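Local coordinates for protein NANS (YJHS), A 9-O-acetyl N-acetylneuraminic acid esterase (Escherichia coli O157:H7 EDL933, PDB 3PT5) that probably removes the 9-O-acetyl group from 9-O-acetyl-N-acetylneuraminic acid, letting the bacterium grow on this sialic acid of the mammalian gut, at residues I126-C130 with D166-T171; L195-Y200 with F246-A252; D237-W242 with L308-F313. All coordinates share one frame; numbering follows the deposited sequence.

Interaction 1 (126-130 with 166-171) packs helix 162-176 against strand 122-130 of the central sheet of the SGNH hydrolase fold, while interactions 2 and 3 sit together on the other side of the chain's centre. The centre of interaction 1 is about 26 Å from that of interaction 2 and about 24 Å from that of interaction 3. Interactions 2 and 3 touch, their centres about 15 Å apart: Y250 OH lies 2.6 Å from D237 OD1, a probable hydrogen bond, and L195 CD1 packs 3.7 Å from W242 CB. Interaction 3 is probably nearest the active site, because H312 touches S30, just past strand 20-28, where this family usually carries its nucleophile.

Interaction 1: residues I126-C130 with D166-T171; sequences IVPCC and DLVSRT
V127 and R170 meet where CG1 of V127 presses against CB of R170 at 3.4 Å, the two chains running alongside in opposite senses. Beyond this apolar touch, R170 reaches P128 and grips its carbonyl: NH2 of R170 donates to P128 O at 3.0 Å (N-H...O 148°), while NE of R170 adds a weak bond to the same P128 O at 3.3 Å. NH2 of R170 also lies 3.4 Å from CD of P128. A bend at chi3 (72°) turns the guanidinium toward the strand, within reach of this carbonyl. SG of C129 approaches the edge of that flat group in its plane, 3.6 Å from R170 NE, and CB of C129 rests on CD1 of L167.

One turn earlier in the helix, D166 OD1 forms a long salt bridge of 3.8 Å with R170 NE; the stronger partner of D166 is R57, which binds OD2. R57 also donates to P128 O, and R170 reaches on to L55 O through NH2 and A56 O through NH1. These segments of strand 122-130 and helix 162-176 run nearly antiparallel, at 169° with axes 8.7 Å apart, as expected where a helix packs on a sheet strand in an alpha/beta sandwich.

With several backbone carbonyls engaged by its N-H groups, the buried guanidinium is held in a fixed orientation. The carboxylate of D166, set among R57 and R170, probably helps offset the positive charge that two neighbouring arginines bring into the interior.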
loop_
_atom_site.group_PDB
_atom_site.type_symbol
_atom_site.label_atom_id
_atom_site.label_comp_id
_atom_site.label_asym_id
_atom_site.label_seq_id
_atom_site.Cartn_x
_atom_site.Cartn_y
_atom_site.Cartn_z
ATOM N N ILE A 126 -3.290 9.796 2.266
ATOM C CA ILE A 126 -2.508 8.558 2.251
ATOM C C ILE A 126 -1.024 8.902 2.051
ATOM O O ILE A 126 -0.695 9.803 1.278
ATOM C CB ILE A 126 -2.999 7.635 1.094
ATOM C CG1 ILE A 126 -4.457 7.184 1.336
ATOM C CG2 ILE A 126 -2.073 6.445 0.855
ATOM C CD1 ILE A 126 -4.808 6.680 2.704
ATOM N N VAL A 127 -0.160 8.195 2.775
ATOM C CA VAL A 127 1.289 8.346 2.667
ATOM C C VAL A 127 1.872 7.036 2.044
ATOM O O VAL A 127 2.133 6.082 2.747
ATOM C CB VAL A 127 1.956 8.681 4.048
ATOM C CG1 VAL A 127 3.468 8.933 3.893
ATOM C CG2 VAL A 127 1.274 9.898 4.698
ATOM N N PRO A 128 2.021 7.011 0.694
ATOM C CA PRO A 128 2.436 5.776 0.032
ATOM C C PRO A 128 3.951 5.603 0.083
ATOM O O PRO A 128 4.702 6.438 -0.455
ATOM C CB PRO A 128 1.862 5.920 -1.399
ATOM C CG PRO A 128 1.677 7.376 -1.594
ATOM C CD PRO A 128 1.667 8.071 -0.266
ATOM N N CYS A 129 4.363 4.514 0.739
ATOM C CA CYS A 129 5.778 4.170 0.925
ATOM C C CYS A 129 6.088 2.712 0.619
ATOM O O CYS A 129 6.758 2.068 1.408
ATOM C CB CYS A 129 6.224 4.515 2.354
ATOM S SG CYS A 129 5.922 6.223 2.829
ATOM N N CYS A 130 5.578 2.203 -0.509
ATOM C CA CYS A 130 5.786 0.800 -0.866
ATOM C C CYS A 130 6.829 0.640 -1.946
ATOM O O CYS A 130 7.067 1.552 -2.745
ATOM C CB CYS A 130 4.482 0.193 -1.365
ATOM S SG CYS A 130 3.061 0.430 -0.291
ATOM N N ASP A 166 12.323 7.008 4.397
ATOM C CA ASP A 166 11.247 7.486 3.535
ATOM C C ASP A 166 9.910 7.305 4.269
ATOM O O ASP A 166 9.085 8.221 4.298
ATOM C CB ASP A 166 11.321 6.694 2.219
ATOM C CG ASP A 166 10.402 7.233 1.125
ATOM O OD1 ASP A 166 9.215 6.836 1.107
ATOM O OD2 ASP A 166 10.860 8.018 0.245
ATOM N N LEU A 167 9.733 6.143 4.884
ATOM C CA LEU A 167 8.557 5.846 5.695
ATOM C C LEU A 167 8.364 6.844 6.845
ATOM O O LEU A 167 7.274 7.395 7.020
ATOM C CB LEU A 167 8.669 4.422 6.237
ATOM C CG LEU A 167 7.620 3.915 7.214
ATOM C CD1 LEU A 167 6.282 3.772 6.521
ATOM C CD2 LEU A 167 8.077 2.604 7.794
ATOM N N VAL A 168 9.428 7.066 7.615
ATOM C CA VAL A 168 9.389 7.982 8.770
ATOM C C VAL A 168 9.272 9.440 8.322
ATOM O O VAL A 168 8.411 10.182 8.807
ATOM C CB VAL A 168 10.604 7.740 9.714
ATOM C CG1 VAL A 168 10.855 8.944 10.662
ATOM C CG2 VAL A 168 10.367 6.514 10.532
ATOM N N SER A 169 10.099 9.823 7.352
ATOM C CA SER A 169 10.150 11.191 6.872
ATOM C C SER A 169 8.845 11.642 6.229
ATOM O O SER A 169 8.374 12.764 6.506
ATOM C CB SER A 169 11.355 11.381 5.943
ATOM O OG SER A 169 10.977 12.055 4.756
ATOM N N ARG A 170 8.226 10.772 5.425
ATOM C CA ARG A 170 6.949 11.097 4.791
ATOM C C ARG A 170 5.779 11.105 5.779
ATOM O O ARG A 170 4.894 11.930 5.661
ATOM C CB ARG A 170 6.659 10.145 3.630
ATOM C CG ARG A 170 7.421 10.526 2.421
ATOM C CD ARG A 170 7.474 9.444 1.412
ATOM N NE ARG A 170 6.253 9.146 0.669
ATOM C CZ ARG A 170 5.723 9.886 -0.297
ATOM N NH1 ARG A 170 6.162 11.124 -0.564
ATOM N NH2 ARG A 170 4.700 9.408 -0.962
ATOM N N THR A 171 5.780 10.180 6.736
ATOM C CA THR A 171 4.734 10.173 7.762
ATOM C C THR A 171 4.803 11.445 8.605
ATOM O O THR A 171 3.766 12.082 8.877
ATOM C CB THR A 171 4.824 8.918 8.645
ATOM O OG1 THR A 171 4.619 7.773 7.816
ATOM C CG2 THR A 171 3.747 8.923 9.751
#

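Interaction 2: residues L195-Y200 with F246-A252; sequences LMTSDY and FPHAYEA
L195 and A249 form the apolar heart of this contact, CD2 of the leucine lying 3.8 Å from CB of the alanine. The same CD2 reaches over the first turn of helix 247-253, 3.3 Å from Y250 N, and CB of L195 meets CB of F246 at 3.9 Å. The small A249 side chain also receives the backbone of the loop, its CB only 3.3 Å from L195 O.

Aromatic contacts flank this centre. CG of M196 sits over one face of the F246 ring, 4.1 Å from the centroid and 29° off the ring normal, a CH-pi contact. Its chain bends at chi3 (-85°), and SD stands obliquely beside the same ring, 5.1 Å from the centroid, a Met-aromatic contact. The Y200 ring leans CD1 onto A249 CB at 3.7 Å and has A252 CB at its edge, 3.9 Å from CE1 of Y200. A first torsion of 73°, with CG lodged between the backbone N and carbonyl carbon, turns this tyrosine toward the helix.

A type I turn from T197 to Y200 brings Y200 round to the same helix that L195 meets, and F246 occupies the N-cap position of helix 247-253, its carbonyl accepting from Y250 N.

Thus the loop between strand 182-189 and helix 203-218 rests on the start of helix 247-253. Helix 240-245 closes the neighbouring side, with W242 against M196 and Y241 against F246, while I253 of helix 247-253 also touches L195 and Y200.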
loop_
_atom_site.group_PDB
_atom_site.type_symbol
_atom_site.label_atom_id
_atom_site.label_comp_id
_atom_site.label_asym_id
_atom_site.label_seq_id
_atom_site.Cartn_x
_atom_site.Cartn_y
_atom_site.Cartn_z
ATOM N N LEU A 195 10.132 -14.716 2.620
ATOM C CA LEU A 195 9.740 -16.124 2.683
ATOM C C LEU A 195 10.694 -17.033 1.935
ATOM O O LEU A 195 10.789 -18.224 2.230
ATOM C CB LEU A 195 8.364 -16.340 2.072
ATOM C CG LEU A 195 7.167 -15.661 2.706
ATOM C CD1 LEU A 195 5.952 -15.833 1.784
ATOM C CD2 LEU A 195 6.900 -16.263 4.049
ATOM N N MET A 196 11.366 -16.482 0.930
ATOM C CA MET A 196 12.198 -17.263 0.021
ATOM C C MET A 196 13.626 -17.441 0.485
ATOM O O MET A 196 14.325 -18.309 -0.032
ATOM C CB MET A 196 12.218 -16.596 -1.359
ATOM C CG MET A 196 10.872 -16.603 -2.019
ATOM S SD MET A 196 10.998 -16.076 -3.729
ATOM C CE MET A 196 10.913 -14.337 -3.556
ATOM N N THR A 197 14.079 -16.578 1.405
ATOM C CA THR A 197 15.515 -16.542 1.725
ATOM C C THR A 197 15.851 -17.563 2.810
ATOM O O THR A 197 14.978 -17.996 3.577
ATOM C CB THR A 197 16.053 -15.126 2.129
ATOM O OG1 THR A 197 15.657 -14.827 3.469
ATOM C CG2 THR A 197 15.552 -14.029 1.204
ATOM N N SER A 198 17.119 -17.950 2.866
ATOM C CA SER A 198 17.556 -18.916 3.880
ATOM C C SER A 198 17.514 -18.248 5.261
ATOM O O SER A 198 17.454 -18.931 6.292
ATOM C CB SER A 198 18.959 -19.454 3.563
ATOM O OG SER A 198 19.923 -18.429 3.680
ATOM N N ASP A 199 17.512 -16.922 5.270
ATOM C CA ASP A 199 17.447 -16.145 6.516
ATOM C C ASP A 199 16.029 -15.665 6.911
ATOM O O ASP A 199 15.882 -14.681 7.640
ATOM C CB ASP A 199 18.417 -14.972 6.418
ATOM C CG ASP A 199 18.733 -14.368 7.769
ATOM O OD1 ASP A 199 18.840 -15.122 8.768
ATOM O OD2 ASP A 199 18.849 -13.127 7.824
ATOM N N TYR A 200 14.992 -16.361 6.451
ATOM C CA TYR A 200 13.604 -15.940 6.714
ATOM C C TYR A 200 13.294 -15.782 8.195
ATOM O O TYR A 200 12.436 -14.985 8.569
ATOM C CB TYR A 200 12.624 -16.963 6.120
ATOM C CG TYR A 200 12.566 -18.254 6.907
ATOM C CD1 TYR A 200 11.606 -18.445 7.895
ATOM C CD2 TYR A 200 13.508 -19.265 6.685
ATOM C CE1 TYR A 200 11.560 -19.614 8.635
ATOM C CE2 TYR A 200 13.473 -20.430 7.418
ATOM C CZ TYR A 200 12.492 -20.599 8.387
ATOM O OH TYR A 200 12.473 -21.763 9.111
ATOM N N PHE A 246 5.585 -21.671 0.513
ATOM C CA PHE A 246 6.555 -21.377 1.565
ATOM C C PHE A 246 5.837 -21.469 2.934
ATOM O O PHE A 246 5.845 -20.520 3.696
ATOM C CB PHE A 246 7.210 -19.989 1.343
ATOM C CG PHE A 246 7.718 -19.783 -0.051
ATOM C CD1 PHE A 246 8.983 -20.253 -0.433
ATOM C CD2 PHE A 246 6.905 -19.205 -1.022
ATOM C CE1 PHE A 246 9.452 -20.093 -1.739
ATOM C CE2 PHE A 246 7.363 -19.043 -2.337
ATOM C CZ PHE A 246 8.633 -19.496 -2.699
ATOM N N PRO A 247 5.237 -22.643 3.249
ATOM C CA PRO A 247 4.418 -22.751 4.459
ATOM C C PRO A 247 5.200 -22.557 5.777
ATOM O O PRO A 247 4.707 -21.914 6.727
ATOM C CB PRO A 247 3.825 -24.173 4.357
ATOM C CG PRO A 247 4.794 -24.931 3.526
ATOM C CD PRO A 247 5.362 -23.930 2.536
ATOM N N HIS A 248 6.411 -23.101 5.843
ATOM C CA HIS A 248 7.239 -22.972 7.040
ATOM C C HIS A 248 7.658 -21.531 7.279
ATOM O O HIS A 248 7.526 -21.001 8.387
ATOM C CB HIS A 248 8.474 -23.866 6.949
ATOM C CG HIS A 248 9.156 -24.069 8.262
ATOM N ND1 HIS A 248 10.310 -23.398 8.618
ATOM C CD2 HIS A 248 8.836 -24.857 9.316
ATOM C CE1 HIS A 248 10.667 -23.763 9.837
ATOM N NE2 HIS A 248 9.792 -24.646 10.281
ATOM N N ALA A 249 8.116 -20.873 6.216
ATOM C CA ALA A 249 8.481 -19.475 6.319
ATOM C C ALA A 249 7.240 -18.600 6.556
ATOM O O ALA A 249 7.306 -17.635 7.277
ATOM C CB ALA A 249 9.228 -19.034 5.080
ATOM N N TYR A 250 6.116 -18.924 5.920
ATOM C CA TYR A 250 4.890 -18.170 6.141
ATOM C C TYR A 250 4.453 -18.181 7.618
ATOM O O TYR A 250 4.086 -17.143 8.197
ATOM C CB TYR A 250 3.791 -18.680 5.180
ATOM C CG TYR A 250 2.488 -18.046 5.454
ATOM C CD1 TYR A 250 2.185 -16.786 4.928
ATOM C CD2 TYR A 250 1.554 -18.668 6.281
ATOM C CE1 TYR A 250 0.971 -16.169 5.223
ATOM C CE2 TYR A 250 0.333 -18.061 6.571
ATOM C CZ TYR A 250 0.055 -16.809 6.046
ATOM O OH TYR A 250 -1.163 -16.242 6.345
ATOM N N GLU A 251 4.545 -19.356 8.237
ATOM C CA GLU A 251 4.197 -19.523 9.635
ATOM C C GLU A 251 5.078 -18.631 10.529
ATOM O O GLU A 251 4.577 -18.004 11.458
ATOM C CB GLU A 251 4.359 -21.002 10.006
ATOM C CG GLU A 251 4.157 -21.300 11.479
ATOM C CD GLU A 251 3.686 -22.734 11.741
ATOM O OE1 GLU A 251 4.322 -23.703 11.243
ATOM O OE2 GLU A 251 2.668 -22.877 12.458
ATOM N N ALA A 252 6.371 -18.531 10.214
ATOM C CA ALA A 252 7.276 -17.696 11.009
ATOM C C ALA A 252 7.012 -16.216 10.782
ATOM O O ALA A 252 6.803 -15.440 11.734
ATOM C CB ALA A 252 8.711 -18.025 10.715
#

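Interaction 3: residues D237-W242 with L308-F313; sequences DTTWYW and LRSSHF
F313 lays one ring face over CG2 of T239, the methyl standing 3.7 Å from the ring centroid and almost on its normal, a CH-pi contact. In this SGNH hydrolase fold the contact joins the loop leading into helix 315-335 to the link after strand 233-236 and the first turn of helix 240-245. CZ of F313 comes within 3.5 Å of the T238 carbonyl carbon, and D237 O lies at the ring edge, near its plane.

The T239 hydroxyl has two partners. Its OG1, set between the backbone N and carbonyl carbon (chi1 80°), donates to S310 O at 2.8 Å and weakly accepts from Y241 N, a capping bond at the N-cap of helix 240-245. One hydroxyl thereby ties the helix start to the facing loop.

Aromatic residues of the helix pack against the serines. CB of S310 packs against the six-membered ring of the W240 indole, 3.5 Å from CZ2, while the indole NE1 of W240 bonds to E284. Y241 brings its CB to 3.4 Å from S310 OG, and its OH meets CD1 of L308 at 3.6 Å, the two side chains crossing at about a right angle. S311 OG donates to L308 O at 2.8 Å within the loop, whose successive carbonyls of S310 and S311 accept from T239 and W242. N31 also bonds to S311 O through ND2, and to F313 N through OD1.

NE1 of W242 donates to a lone pair of S311 O at 2.9 Å (N-H...O 155°), with the oxygen only 2° out of the indole plane.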
loop_
_atom_site.group_PDB
_atom_site.type_symbol
_atom_site.label_atom_id
_atom_site.label_comp_id
_atom_site.label_asym_id
_atom_site.label_seq_id
_atom_site.Cartn_x
_atom_site.Cartn_y
_atom_site.Cartn_z
ATOM N N ASP A 237 -2.313 -9.973 5.087
ATOM C CA ASP A 237 -1.896 -11.291 4.625
ATOM C C ASP A 237 -1.346 -11.239 3.179
ATOM O O ASP A 237 -1.208 -10.154 2.565
ATOM C CB ASP A 237 -3.125 -12.216 4.723
ATOM C CG ASP A 237 -2.771 -13.700 4.946
ATOM O OD1 ASP A 237 -1.575 -14.070 4.919
ATOM O OD2 ASP A 237 -3.725 -14.497 5.153
ATOM N N THR A 238 -1.008 -12.400 2.640
ATOM C CA THR A 238 -0.487 -12.492 1.278
ATOM C C THR A 238 -1.348 -13.482 0.479
ATOM O O THR A 238 -2.357 -13.986 0.996
ATOM C CB THR A 238 1.005 -12.875 1.280
ATOM O OG1 THR A 238 1.525 -12.808 -0.062
ATOM C CG2 THR A 238 1.231 -14.242 1.863
ATOM N N THR A 239 -0.987 -13.712 -0.791
ATOM C CA THR A 239 -1.790 -14.578 -1.663
ATOM C C THR A 239 -1.544 -16.057 -1.422
ATOM O O THR A 239 -0.546 -16.442 -0.799
ATOM C CB THR A 239 -1.532 -14.328 -3.163
ATOM O OG1 THR A 239 -0.322 -14.994 -3.555
ATOM C CG2 THR A 239 -1.441 -12.852 -3.451
ATOM N N TRP A 240 -2.413 -16.871 -2.006
ATOM C CA TRP A 240 -2.340 -18.306 -1.818
ATOM C C TRP A 240 -1.055 -18.885 -2.356
ATOM O O TRP A 240 -0.582 -19.896 -1.845
ATOM C CB TRP A 240 -3.532 -18.998 -2.480
ATOM C CG TRP A 240 -3.665 -18.852 -3.975
ATOM C CD1 TRP A 240 -4.491 -17.968 -4.644
ATOM C CD2 TRP A 240 -3.049 -19.665 -4.983
ATOM N NE1 TRP A 240 -4.394 -18.175 -6.013
ATOM C CE2 TRP A 240 -3.525 -19.210 -6.241
ATOM C CE3 TRP A 240 -2.133 -20.737 -4.951
ATOM C CZ2 TRP A 240 -3.096 -19.772 -7.452
ATOM C CZ3 TRP A 240 -1.710 -21.295 -6.167
ATOM C CH2 TRP A 240 -2.190 -20.802 -7.393
ATOM N N TYR A 241 -0.493 -18.244 -3.384
ATOM C CA TYR A 241 0.792 -18.703 -3.967
ATOM C C TYR A 241 1.884 -18.786 -2.885
ATOM O O TYR A 241 2.599 -19.828 -2.736
ATOM C CB TYR A 241 1.241 -17.777 -5.115
ATOM C CG TYR A 241 2.687 -18.064 -5.477
ATOM C CD1 TYR A 241 3.011 -19.173 -6.257
ATOM C CD2 TYR A 241 3.719 -17.284 -4.978
ATOM C CE1 TYR A 241 4.334 -19.479 -6.564
ATOM C CE2 TYR A 241 5.058 -17.580 -5.267
ATOM C CZ TYR A 241 5.341 -18.688 -6.055
ATOM O OH TYR A 241 6.635 -18.995 -6.348
ATOM N N TRP A 242 2.023 -17.697 -2.129
ATOM C CA TRP A 242 3.097 -17.565 -1.141
ATOM C C TRP A 242 2.867 -18.500 0.055
ATOM O O TRP A 242 3.774 -19.187 0.516
ATOM C CB TRP A 242 3.150 -16.103 -0.690
ATOM C CG TRP A 242 3.564 -15.186 -1.798
ATOM C CD1 TRP A 242 2.744 -14.354 -2.545
ATOM C CD2 TRP A 242 4.878 -15.053 -2.349
ATOM N NE1 TRP A 242 3.485 -13.676 -3.469
ATOM C CE2 TRP A 242 4.794 -14.085 -3.397
ATOM C CE3 TRP A 242 6.120 -15.636 -2.052
ATOM C CZ2 TRP A 242 5.909 -13.684 -4.147
ATOM C CZ3 TRP A 242 7.247 -15.236 -2.805
ATOM C CH2 TRP A 242 7.123 -14.266 -3.848
ATOM N N LEU A 308 5.131 -14.763 -12.659
ATOM C CA LEU A 308 4.297 -15.468 -11.677
ATOM C C LEU A 308 3.019 -14.682 -11.420
ATOM O O LEU A 308 3.049 -13.678 -10.718
ATOM C CB LEU A 308 5.064 -15.632 -10.352
ATOM C CG LEU A 308 6.163 -16.701 -10.295
ATOM C CD1 LEU A 308 6.955 -16.615 -8.982
ATOM C CD2 LEU A 308 5.591 -18.115 -10.486
ATOM N N ARG A 309 1.909 -15.127 -11.978
ATOM C CA ARG A 309 0.667 -14.322 -11.939
ATOM C C ARG A 309 0.019 -14.308 -10.563
ATOM O O ARG A 309 -0.462 -13.265 -10.114
ATOM C CB ARG A 309 -0.350 -14.815 -12.985
ATOM C CG ARG A 309 0.237 -15.120 -14.400
ATOM C CD ARG A 309 0.976 -13.914 -15.014
ATOM N NE ARG A 309 0.105 -12.742 -15.250
ATOM C CZ ARG A 309 -0.854 -12.678 -16.188
ATOM N NH1 ARG A 309 -1.120 -13.737 -16.952
ATOM N NH2 ARG A 309 -1.568 -11.567 -16.341
ATOM N N SER A 310 0.011 -15.471 -9.919
ATOM C CA SER A 310 -0.678 -15.707 -8.640
ATOM C C SER A 310 0.035 -15.070 -7.433
ATOM O O SER A 310 -0.462 -15.114 -6.302
ATOM C CB SER A 310 -0.827 -17.227 -8.399
ATOM O OG SER A 310 0.461 -17.827 -8.408
ATOM N N SER A 311 1.161 -14.419 -7.674
ATOM C CA SER A 311 1.893 -13.823 -6.585
ATOM C C SER A 311 1.337 -12.479 -6.102
ATOM O O SER A 311 1.738 -11.989 -5.019
ATOM C CB SER A 311 3.362 -13.660 -6.983
ATOM O OG SER A 311 3.469 -12.801 -8.111
ATOM N N HIS A 312 0.451 -11.887 -6.902
ATOM C CA HIS A 312 -0.181 -10.622 -6.538
ATOM C C HIS A 312 -1.698 -10.654 -6.596
ATOM O O HIS A 312 -2.302 -11.334 -7.458
ATOM C CB HIS A 312 0.279 -9.491 -7.441
ATOM C CG HIS A 312 1.730 -9.496 -7.687
ATOM N ND1 HIS A 312 2.437 -9.865 -8.775
ATOM C CD2 HIS A 312 2.638 -9.035 -6.758
ATOM C CE1 HIS A 312 3.756 -9.645 -8.482
ATOM N NE2 HIS A 312 3.854 -9.159 -7.259
ATOM N N PHE A 313 -2.310 -9.893 -5.680
ATOM C CA PHE A 313 -3.775 -9.745 -5.675
ATOM C C PHE A 313 -4.257 -8.969 -6.884
ATOM O O PHE A 313 -3.542 -8.106 -7.396
ATOM C CB PHE A 313 -4.238 -9.029 -4.432
ATOM C CG PHE A 313 -4.024 -9.809 -3.179
ATOM C CD1 PHE A 313 -4.832 -10.930 -2.887
ATOM C CD2 PHE A 313 -3.076 -9.366 -2.264
ATOM C CE1 PHE A 313 -4.637 -11.635 -1.692
ATOM C CE2 PHE A 313 -2.886 -10.049 -1.044
ATOM C CZ PHE A 313 -3.662 -11.180 -0.787
#